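PDB 6ED2: glycosyl hydrolase family 2, TIM barrel domain protein from Faecalibacterium prausnitzii A2-165, which probably hydrolyses beta-glucuronides, as a gut bacterial beta-glucuronidase of glycosyl hydrolase family 2. Local coordinates for residues R330-L334 and P335-R339. Residues are numbered along the deposited sequence; the frame is centred on the assembly and turned at random.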
loop_
_atom_site.group_PDB
_atom_site.type_symbol
_atom_site.label_atom_id
_atom_site.label_comp_id
_atom_site.label_asym_id
_atom_site.label_seq_id
_atom_site.Cartn_x
_atom_site.Cartn_y
_atom_site.Cartn_z
ATOM N N ARG A 330 -19.646 15.196 -2.213
ATOM C CA ARG A 330 -20.426 15.113 -3.448
ATOM C C ARG A 330 -20.356 16.394 -4.270
ATOM O O ARG A 330 -21.097 16.527 -5.254
ATOM C CB ARG A 330 -21.894 14.774 -3.154
ATOM C CG ARG A 330 -22.064 13.622 -2.184
ATOM C CD ARG A 330 -23.294 12.714 -2.462
ATOM N NE ARG A 330 -23.331 11.723 -1.383
ATOM C CZ ARG A 330 -22.566 10.634 -1.355
ATOM N NH1 ARG A 330 -21.742 10.364 -2.362
ATOM N NH2 ARG A 330 -22.612 9.822 -0.312
ATOM N N GLY A 331 -19.473 17.318 -3.905
ATOM C CA GLY A 331 -19.354 18.556 -4.656
ATOM C C GLY A 331 -19.038 18.308 -6.120
ATOM O O GLY A 331 -18.286 17.396 -6.473
ATOM N N LEU A 332 -19.646 19.119 -6.978
ATOM C CA LEU A 332 -19.374 19.048 -8.402
ATOM C C LEU A 332 -17.938 19.499 -8.651
ATOM O O LEU A 332 -17.482 20.494 -8.079
ATOM C CB LEU A 332 -20.361 19.931 -9.179
ATOM C CG LEU A 332 -20.088 20.005 -10.692
ATOM C CD1 LEU A 332 -20.317 18.646 -11.359
ATOM C CD2 LEU A 332 -20.943 21.081 -11.380
ATOM N N ASP A 333 -17.221 18.745 -9.475
ATOM C CA ASP A 333 -15.859 19.088 -9.869
ATOM C C ASP A 333 -15.707 18.690 -11.328
ATOM O O ASP A 333 -15.572 17.502 -11.639
ATOM C CB ASP A 333 -14.822 18.393 -9.008
ATOM C CG ASP A 333 -13.410 18.840 -9.348
ATOM O OD1 ASP A 333 -13.130 20.060 -9.218
ATOM O OD2 ASP A 333 -12.594 17.979 -9.746
ATOM N N LEU A 334 -15.732 19.686 -12.213
ATOM C CA LEU A 334 -15.620 19.400 -13.636
ATOM C C LEU A 334 -14.322 18.696 -14.027
ATOM O O LEU A 334 -14.355 17.903 -14.985
ATOM C CB LEU A 334 -15.795 20.706 -14.420
ATOM C CG LEU A 334 -17.189 21.310 -14.244
ATOM C CD1 LEU A 334 -17.365 22.604 -15.057
ATOM C CD2 LEU A 334 -18.254 20.269 -14.616
ATOM N N PRO A 335 -13.169 18.942 -13.395
ATOM C CA PRO A 335 -11.998 18.124 -13.766
ATOM C C PRO A 335 -12.201 16.651 -13.466
ATOM O O PRO A 335 -11.886 15.805 -14.314
ATOM C CB PRO A 335 -10.857 18.749 -12.943
ATOM C CG PRO A 335 -11.269 20.204 -12.847
ATOM C CD PRO A 335 -12.777 20.109 -12.585
ATOM N N THR A 336 -12.751 16.318 -12.291
ATOM C CA THR A 336 -13.053 14.917 -11.993
ATOM C C THR A 336 -14.057 14.346 -12.989
ATOM O O THR A 336 -13.917 13.198 -13.433
ATOM C CB THR A 336 -13.595 14.770 -10.571
ATOM O OG1 THR A 336 -12.691 15.366 -9.639
ATOM C CG2 THR A 336 -13.774 13.301 -10.233
ATOM N N VAL A 337 -15.069 15.146 -13.365
ATOM C CA VAL A 337 -16.076 14.684 -14.319
ATOM C C VAL A 337 -15.437 14.368 -15.667
ATOM O O VAL A 337 -15.709 13.319 -16.275
ATOM C CB VAL A 337 -17.204 15.723 -14.456
ATOM C CG1 VAL A 337 -18.160 15.315 -15.564
ATOM C CG2 VAL A 337 -17.963 15.879 -13.120
ATOM N N LYS A 338 -14.574 15.267 -16.156
ATOM C CA LYS A 338 -13.886 15.018 -17.420
ATOM C C LYS A 338 -13.047 13.751 -17.337
ATOM O O LYS A 338 -13.117 12.884 -18.211
ATOM C CB LYS A 338 -13.010 16.220 -17.787
ATOM C CG LYS A 338 -12.145 16.023 -19.039
ATOM C CD LYS A 338 -12.983 16.114 -20.302
ATOM C CE LYS A 338 -12.220 15.635 -21.504
ATOM N NZ LYS A 338 -13.043 15.683 -22.727
ATOM N N ARG A 339 -12.245 13.627 -16.282
ATOM C CA ARG A 339 -11.424 12.433 -16.107
ATOM C C ARG A 339 -12.288 11.172 -16.063
ATOM O O ARG A 339 -11.940 10.150 -16.667
ATOM C CB ARG A 339 -10.586 12.575 -14.832
ATOM C CG ARG A 339 -9.862 11.315 -14.386
ATOM C CD ARG A 339 -8.673 10.988 -15.276
ATOM N NE ARG A 339 -7.890 9.896 -14.696
ATOM C CZ ARG A 339 -6.868 9.300 -15.303
ATOM N NH1 ARG A 339 -6.499 9.687 -16.516
ATOM N NH2 ARG A 339 -6.213 8.316 -14.697
#
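Asp333 O accepts from Val337 N at 3.0 Å and starts the helical bonding of helix 334-347. The next bond in the series joins Lys338 N to Leu334 O at 2.9 Å. Asp333 is the N-cap residue. Its CG lies anti to the backbone N (chi1 -175°), which sets the carboxylate beside the carbonyl carbon, from where OD2 reaches Thr336. OD2 then takes two bonds from Thr336. The hydroxyl OG1 donates to the anti lone pair of OD2 at 2.6 Å. The amide N of Thr336 reaches OD2 at 3.0 Å from above the carboxylate plane. OG1 lies beside its own backbone N (chi1 -54°), which lets both donors reach one oxygen. The other oxygen, Asp333 OD1, rests against Pro335 CD at 3.4 Å. Pro335 has no N-H to offer, and at the first turn of a helix none is needed. On the apolar side, Leu332 CD1 meets Val337 CG2 at 4.0 Å, a light contact between branch tips. Val337 also packs on Ile363 and Met366 of helix 361-370. Arg328 of the second subunit forms a salt bridge to Asp333 OD2, and Lys338 NZ bonds to Ser70 O of that subunit. With an alanine in place of this aspartate, the Thr336 amide and hydroxyl would probably both lose their acceptor, and Arg328 of the second subunit its carboxylate partner. The arrangement is a classic N-cap in the TIM barrel domain, placed at a subunit interface. The carboxylate's negative charge lies at the positive end of the helix dipole, where it is likely to be stabilised.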